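Long-range contacts in anthranilate-CoA ligase (Stigmatella aurantiaca, PDB 4WV3), which belongs to the ANL clan of AMP-binding enzymes, with a large N-terminal part and a smaller C-terminal domain: residues Phe220-Gly225 against Leu289-Ser294; Thr212-Lys217 against Ile262-Pro267. All blocks are in the same frame, centred on the assembly; numbering follows the deposited sequence.

Both contacts lie buried in the large N-terminal part of the enzyme and draw on one sheet, in which strands 262-265 and 289-292 are neighbours. Interaction 2 joins strand 211-214 to strand 262-265 inside that sheet, so its chemistry is that of a backbone ladder, with side chains paired over either face. Interaction 1 lies where strand 289-292 runs out and the start of helix 221-234 comes up to it; no hydrogen bond crosses there, only aromatic and methyl packing beside the bound ligand. The chain leaves strand 211-214 and enters helix 221-234, so the two contacts share a connection as well as a sheet.

Interaction 1 (Phe220-Gly225 against Leu289-Ser294); sequences FTFGTG and LCVSAS. With 3UK (5'-O-[(S)-[(2-aminobenzoyl)oxy](hydroxy)phosphoryl]adenosine), chain C.
The ring of Phe222 carries the Ala293 methyl over one face, with CB 3.6 Å from the ring centroid and only 17° off the normal, a CH-pi contact; at its edge, near the plane, stands Val291 CG1. The neighbouring Phe220 ring has Phe222 CB over the centre of one face and the ligand oxygen O01 at its edge, 3.1 Å from CZ. In both phenylalanines CG is anti to the backbone N (chi1 174° in Phe222), and for Phe222 this sends the ring out from the first helical turn toward the end of strand 289-292. Val291 passes it heading the other way, CG1 4.0 Å from Phe222 CE1. Small Ala293 suits its place because its single methyl serves two flat groups, the Phe222 ring and the aminobenzoyl ring of 3UK, whose C28 is 3.6 Å from CB. Phe222 CD1 also touches the aminobenzoyl ring, 3.5 Å from its C29.

Thr221 supplies the polar grip. Its OG1, set between the backbone N and the carbonyl carbon, accepts a bond from the ligand amine N32 at 2.7 Å and is also bonded to Phe323 O, which fixes the hydroxyl. Ser294 OG lies 4.1 Å from Phe220 CE2, but its polar partner is Thr504 O, beyond both segments. Phe220 sits at the N-cap of helix 221-234, so both phenylalanines and Thr221 are carried by the helix start. Buried aromatic and methyl groups thus line the flat part of the ligand, while a hydroxyl meets its amine: this is the aryl end of the 3UK pocket, built where a strand end and a helix N-terminus converge in an AMP-binding enzyme.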
loop_
_atom_site.group_PDB
_atom_site.type_symbol
_atom_site.label_atom_id
_atom_site.label_comp_id
_atom_site.label_asym_id
_atom_site.label_seq_id
_atom_site.Cartn_x
_atom_site.Cartn_y
_atom_site.Cartn_z
ATOM N N PHE A 220 0.626 1.403 -5.509
ATOM C CA PHE A 220 0.807 0.810 -4.192
ATOM C C PHE A 220 0.308 -0.629 -4.258
ATOM O O PHE A 220 -0.860 -0.867 -4.566
ATOM C CB PHE A 220 -0.001 1.599 -3.159
ATOM C CG PHE A 220 0.332 1.265 -1.731
ATOM C CD1 PHE A 220 1.457 0.522 -1.417
ATOM C CD2 PHE A 220 -0.488 1.696 -0.702
ATOM C CE1 PHE A 220 1.757 0.217 -0.103
ATOM C CE2 PHE A 220 -0.194 1.394 0.612
ATOM C CZ PHE A 220 0.930 0.655 0.912
ATOM N N THR A 221 1.187 -1.587 -3.974
ATOM C CA THR A 221 0.842 -3.005 -4.110
ATOM C C THR A 221 -0.300 -3.432 -3.191
ATOM O O THR A 221 -0.946 -4.455 -3.427
ATOM C CB THR A 221 2.059 -3.932 -3.894
ATOM O OG1 THR A 221 2.642 -3.680 -2.609
ATOM C CG2 THR A 221 3.101 -3.711 -4.980
ATOM N N PHE A 222 -0.541 -2.651 -2.144
ATOM C CA PHE A 222 -1.696 -2.870 -1.284
ATOM C C PHE A 222 -2.972 -2.689 -2.098
ATOM O O PHE A 222 -3.929 -3.449 -1.951
ATOM C CB PHE A 222 -1.666 -1.908 -0.094
ATOM C CG PHE A 222 -2.899 -1.960 0.762
ATOM C CD1 PHE A 222 -3.430 -3.176 1.166
ATOM C CD2 PHE A 222 -3.518 -0.794 1.179
ATOM C CE1 PHE A 222 -4.563 -3.226 1.956
ATOM C CE2 PHE A 222 -4.650 -0.837 1.972
ATOM C CZ PHE A 222 -5.173 -2.055 2.361
ATOM N N GLY A 223 -2.967 -1.689 -2.973
ATOM C CA GLY A 223 -4.085 -1.444 -3.861
ATOM C C GLY A 223 -4.023 -2.297 -5.113
ATOM O O GLY A 223 -5.056 -2.735 -5.623
ATOM N N THR A 224 -2.810 -2.536 -5.607
ATOM C CA THR A 224 -2.608 -3.329 -6.816
ATOM C C THR A 224 -3.210 -4.722 -6.668
ATOM O O THR A 224 -3.949 -5.188 -7.536
ATOM C CB THR A 224 -1.113 -3.473 -7.158
ATOM O OG1 THR A 224 -0.489 -2.183 -7.153
ATOM C CG2 THR A 224 -0.940 -4.111 -8.527
ATOM N N GLY A 225 -2.893 -5.382 -5.560
ATOM C CA GLY A 225 -3.439 -6.693 -5.281
ATOM C C GLY A 225 -4.906 -6.624 -4.903
ATOM O O GLY A 225 -5.757 -7.202 -5.578
ATOM N N LEU A 289 -17.217 -6.321 4.096
ATOM C CA LEU A 289 -15.923 -6.358 4.765
ATOM C C LEU A 289 -15.083 -5.139 4.408
ATOM O O LEU A 289 -15.192 -4.594 3.308
ATOM C CB LEU A 289 -15.156 -7.628 4.391
ATOM C CG LEU A 289 -15.470 -8.903 5.174
ATOM C CD1 LEU A 289 -14.622 -10.058 4.667
ATOM C CD2 LEU A 289 -15.247 -8.682 6.662
ATOM N N CYS A 290 -14.247 -4.716 5.347
ATOM C CA CYS A 290 -13.293 -3.644 5.100
ATOM C C CYS A 290 -11.888 -4.119 5.443
ATOM O O CYS A 290 -11.708 -4.986 6.298
ATOM C CB CYS A 290 -13.647 -2.399 5.914
ATOM S SG CYS A 290 -15.148 -1.554 5.365
ATOM N N VAL A 291 -10.894 -3.557 4.763
ATOM C CA VAL A 291 -9.504 -3.941 4.977
ATOM C C VAL A 291 -8.650 -2.715 5.286
ATOM O O VAL A 291 -8.793 -1.673 4.646
ATOM C CB VAL A 291 -8.928 -4.670 3.743
ATOM C CG1 VAL A 291 -7.492 -5.107 3.994
ATOM C CG2 VAL A 291 -9.793 -5.866 3.379
ATOM N N SER A 292 -7.768 -2.845 6.273
ATOM C CA SER A 292 -6.859 -1.765 6.643
ATOM C C SER A 292 -5.410 -2.240 6.642
ATOM O O SER A 292 -5.118 -3.363 7.055
ATOM C CB SER A 292 -7.219 -1.206 8.021
ATOM O OG SER A 292 -6.319 -0.184 8.408
ATOM N N ALA A 293 -4.508 -1.382 6.176
ATOM C CA ALA A 293 -3.085 -1.707 6.147
ATOM C C ALA A 293 -2.300 -0.428 5.869
ATOM O O ALA A 293 -2.882 0.649 5.757
ATOM C CB ALA A 293 -2.754 -2.552 4.929
ATOM N N SER A 294 -0.984 -0.562 5.733
ATOM C CA SER A 294 -0.106 0.585 5.551
ATOM C C SER A 294 0.527 0.899 6.896
ATOM O O SER A 294 1.750 0.919 7.038
ATOM C CB SER A 294 -0.891 1.792 5.038
ATOM O OG SER A 294 -0.022 2.777 4.506
HETATM C C10 3UK C . 4.089 -1.102 7.566
HETATM C C15 3UK C . 2.053 -2.013 8.679
HETATM C C17 3UK C . 1.333 -2.283 10.909
HETATM C C21 3UK C . 5.131 -2.091 8.008
HETATM C C26 3UK C . 1.616 -2.885 2.244
HETATM C C28 3UK C . -0.373 -4.127 2.818
HETATM O O01 3UK C . 2.418 -0.803 3.167
HETATM C C02 3UK C . 2.723 -1.821 2.587
HETATM O O03 3UK C . 3.962 -1.897 1.892
HETATM P P04 3UK C . 5.078 -0.779 2.076
HETATM O O05 3UK C . 6.290 -1.127 1.156
HETATM O O06 3UK C . 5.610 -0.698 3.589
HETATM C C07 3UK C . 5.506 -1.850 4.440
HETATM C C08 3UK C . 5.632 -1.391 5.864
HETATM O O09 3UK C . 4.438 -0.677 6.255
HETATM N N11 3UK C . 2.795 -1.705 7.553
HETATM C C12 3UK C . 2.089 -2.061 6.438
HETATM N N13 3UK C . 0.902 -2.596 6.837
HETATM C C14 3UK C . 0.855 -2.579 8.222
HETATM N N16 3UK C . 2.269 -1.877 10.012
HETATM N N18 3UK C . 0.180 -2.824 10.542
HETATM C C19 3UK C . -0.110 -2.993 9.242
HETATM N N20 3UK C . -1.348 -3.573 8.858
HETATM O O22 3UK C . 6.098 -1.438 8.809
HETATM C C23 3UK C . 5.739 -2.551 6.769
HETATM O O24 3UK C . 7.123 -2.885 6.994
HETATM O O25 3UK C . 4.523 0.570 1.649
HETATM C C27 3UK C . 0.614 -3.164 3.141
HETATM C C29 3UK C . -0.327 -4.815 1.559
HETATM C C30 3UK C . 0.676 -4.539 0.662
HETATM C C31 3UK C . 1.662 -3.573 0.982
HETATM N N32 3UK C . 2.731 -3.278 0.028
#

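Interaction 2 (Thr212-Lys217 against Ile262-Pro267)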
loop_
_atom_site.group_PDB
_atom_site.type_symbol
_atom_site.label_atom_id
_atom_site.label_comp_id
_atom_site.label_asym_id
_atom_site.label_seq_id
_atom_site.Cartn_x
_atom_site.Cartn_y
_atom_site.Cartn_z
ATOM N N THR A 212 -14.541 -5.012 -5.299
ATOM C CA THR A 212 -13.553 -4.322 -4.478
ATOM C C THR A 212 -13.463 -2.830 -4.775
ATOM O O THR A 212 -13.754 -2.381 -5.884
ATOM C CB THR A 212 -12.149 -4.936 -4.649
ATOM O OG1 THR A 212 -11.764 -4.875 -6.028
ATOM C CG2 THR A 212 -12.135 -6.384 -4.180
ATOM N N PHE A 213 -13.058 -2.070 -3.764
ATOM C CA PHE A 213 -12.765 -0.652 -3.924
ATOM C C PHE A 213 -11.707 -0.228 -2.915
ATOM O O PHE A 213 -11.937 -0.262 -1.707
ATOM C CB PHE A 213 -14.029 0.196 -3.765
ATOM C CG PHE A 213 -13.758 1.672 -3.663
ATOM C CD1 PHE A 213 -12.971 2.314 -4.605
ATOM C CD2 PHE A 213 -14.300 2.418 -2.628
ATOM C CE1 PHE A 213 -12.719 3.672 -4.512
ATOM C CE2 PHE A 213 -14.054 3.777 -2.531
ATOM C CZ PHE A 213 -13.264 4.404 -3.475
ATOM N N ALA A 214 -10.543 0.161 -3.422
ATOM C CA ALA A 214 -9.446 0.588 -2.567
ATOM C C ALA A 214 -9.139 2.061 -2.771
ATOM O O ALA A 214 -9.036 2.532 -3.905
ATOM C CB ALA A 214 -8.208 -0.245 -2.840
ATOM N N LEU A 215 -8.995 2.789 -1.670
ATOM C CA LEU A 215 -8.545 4.169 -1.737
ATOM C C LEU A 215 -7.068 4.166 -2.112
ATOM O O LEU A 215 -6.567 5.109 -2.722
ATOM C CB LEU A 215 -8.764 4.877 -0.400
ATOM C CG LEU A 215 -8.437 6.371 -0.372
ATOM C CD1 LEU A 215 -9.169 7.091 -1.492
ATOM C CD2 LEU A 215 -8.789 6.975 0.977
ATOM N N ALA A 216 -6.384 3.085 -1.744
ATOM C CA ALA A 216 -4.991 2.882 -2.116
ATOM C C ALA A 216 -4.857 2.803 -3.631
ATOM O O ALA A 216 -5.646 2.134 -4.299
ATOM C CB ALA A 216 -4.450 1.616 -1.469
ATOM N N LYS A 217 -3.856 3.490 -4.167
ATOM C CA LYS A 217 -3.668 3.571 -5.610
ATOM C C LYS A 217 -3.044 2.304 -6.184
ATOM O O LYS A 217 -2.588 1.431 -5.446
ATOM C CB LYS A 217 -2.818 4.790 -5.967
ATOM C CG LYS A 217 -3.423 6.111 -5.529
ATOM C CD LYS A 217 -4.790 6.321 -6.157
ATOM C CE LYS A 217 -5.363 7.678 -5.790
ATOM N NZ LYS A 217 -6.674 7.915 -6.454
ATOM N N ILE A 262 -16.213 -4.838 -0.800
ATOM C CA ILE A 262 -14.958 -4.816 -0.058
ATOM C C ILE A 262 -14.312 -3.439 -0.169
ATOM O O ILE A 262 -14.212 -2.879 -1.261
ATOM C CB ILE A 262 -13.971 -5.876 -0.589
ATOM C CG1 ILE A 262 -14.658 -7.241 -0.714
ATOM C CG2 ILE A 262 -12.747 -5.968 0.311
ATOM C CD1 ILE A 262 -15.123 -7.819 0.605
ATOM N N PHE A 263 -13.873 -2.895 0.961
ATOM C CA PHE A 263 -13.266 -1.569 0.978
ATOM C C PHE A 263 -11.885 -1.579 1.628
ATOM O O PHE A 263 -11.729 -2.013 2.768
ATOM C CB PHE A 263 -14.183 -0.571 1.692
ATOM C CG PHE A 263 -13.638 0.829 1.738
ATOM C CD1 PHE A 263 -13.324 1.503 0.570
ATOM C CD2 PHE A 263 -13.454 1.476 2.950
ATOM C CE1 PHE A 263 -12.826 2.793 0.609
ATOM C CE2 PHE A 263 -12.960 2.767 2.995
ATOM C CZ PHE A 263 -12.645 3.425 1.823
ATOM N N TYR A 264 -10.887 -1.098 0.893
ATOM C CA TYR A 264 -9.523 -1.017 1.406
ATOM C C TYR A 264 -9.159 0.431 1.716
ATOM O O TYR A 264 -9.506 1.342 0.962
ATOM C CB TYR A 264 -8.521 -1.568 0.389
ATOM C CG TYR A 264 -8.771 -2.987 -0.072
ATOM C CD1 TYR A 264 -9.746 -3.270 -1.021
ATOM C CD2 TYR A 264 -8.008 -4.039 0.415
ATOM C CE1 TYR A 264 -9.970 -4.562 -1.452
ATOM C CE2 TYR A 264 -8.224 -5.336 -0.010
ATOM C CZ TYR A 264 -9.206 -5.591 -0.944
ATOM O OH TYR A 264 -9.423 -6.881 -1.372
ATOM N N ASN A 265 -8.447 0.635 2.819
ATOM C CA ASN A 265 -7.988 1.965 3.201
ATOM C C ASN A 265 -6.905 1.886 4.272
ATOM O O ASN A 265 -6.573 0.803 4.752
ATOM C CB ASN A 265 -9.162 2.818 3.697
ATOM C CG ASN A 265 -8.906 4.307 3.550
ATOM O OD1 ASN A 265 -7.761 4.742 3.426
ATOM N ND2 ASN A 265 -9.973 5.097 3.568
ATOM N N ALA A 266 -6.352 3.038 4.630
ATOM C CA ALA A 266 -5.374 3.131 5.706
ATOM C C ALA A 266 -6.057 3.740 6.925
ATOM O O ALA A 266 -7.069 4.425 6.780
ATOM C CB ALA A 266 -4.191 3.986 5.268
ATOM N N PRO A 267 -5.518 3.482 8.131
ATOM C CA PRO A 267 -6.065 4.050 9.369
ATOM C C PRO A 267 -6.259 5.563 9.302
ATOM O O PRO A 267 -7.214 6.081 9.881
ATOM C CB PRO A 267 -4.997 3.703 10.404
ATOM C CG PRO A 267 -4.421 2.431 9.909
ATOM C CD PRO A 267 -4.420 2.538 8.408
#
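Phe213 O is held twice by the neighbouring strand. Tyr264 N donates to it at 2.9 Å and a nearly straight 165°, coming from above the carbonyl plane, and a weaker CA-H...O contact sets Phe263 CA 3.3 Å from Phe213 O. This is the parallel ladder of an alpha/beta sheet, in which the stretches 212-214 and 262-265 run parallel, 15° apart. Phe213 N gives a more bent bond to Ile262 O, and Leu215 N continues the ladder to Tyr264 O at 3.0 Å.

Aromatic and aliphatic residues suit both faces, because helices cover each. On one face Phe213 and Phe263 run alongside each other, with CD2 of Phe213 3.5 Å from CD1 of Phe263 and the ring planes at 32°; helix 248-258 packs on Phe213. On the other face Ala214 CB rests 3.5 Å from Tyr264 CB, its smallness suiting the broad phenol beside it. Thr212 runs slantwise across the phenol, with CG2 at the ring edge, while its OG1 bonds Asn227 of helix 221-234.

Where the strands end, Asn265 turns its OD1 onto the N-H of the next residue, Ala266, just before helix 267-274. Leu215 runs alongside that carboxamide, placing CD2 3.4 Å from Asn265 ND2.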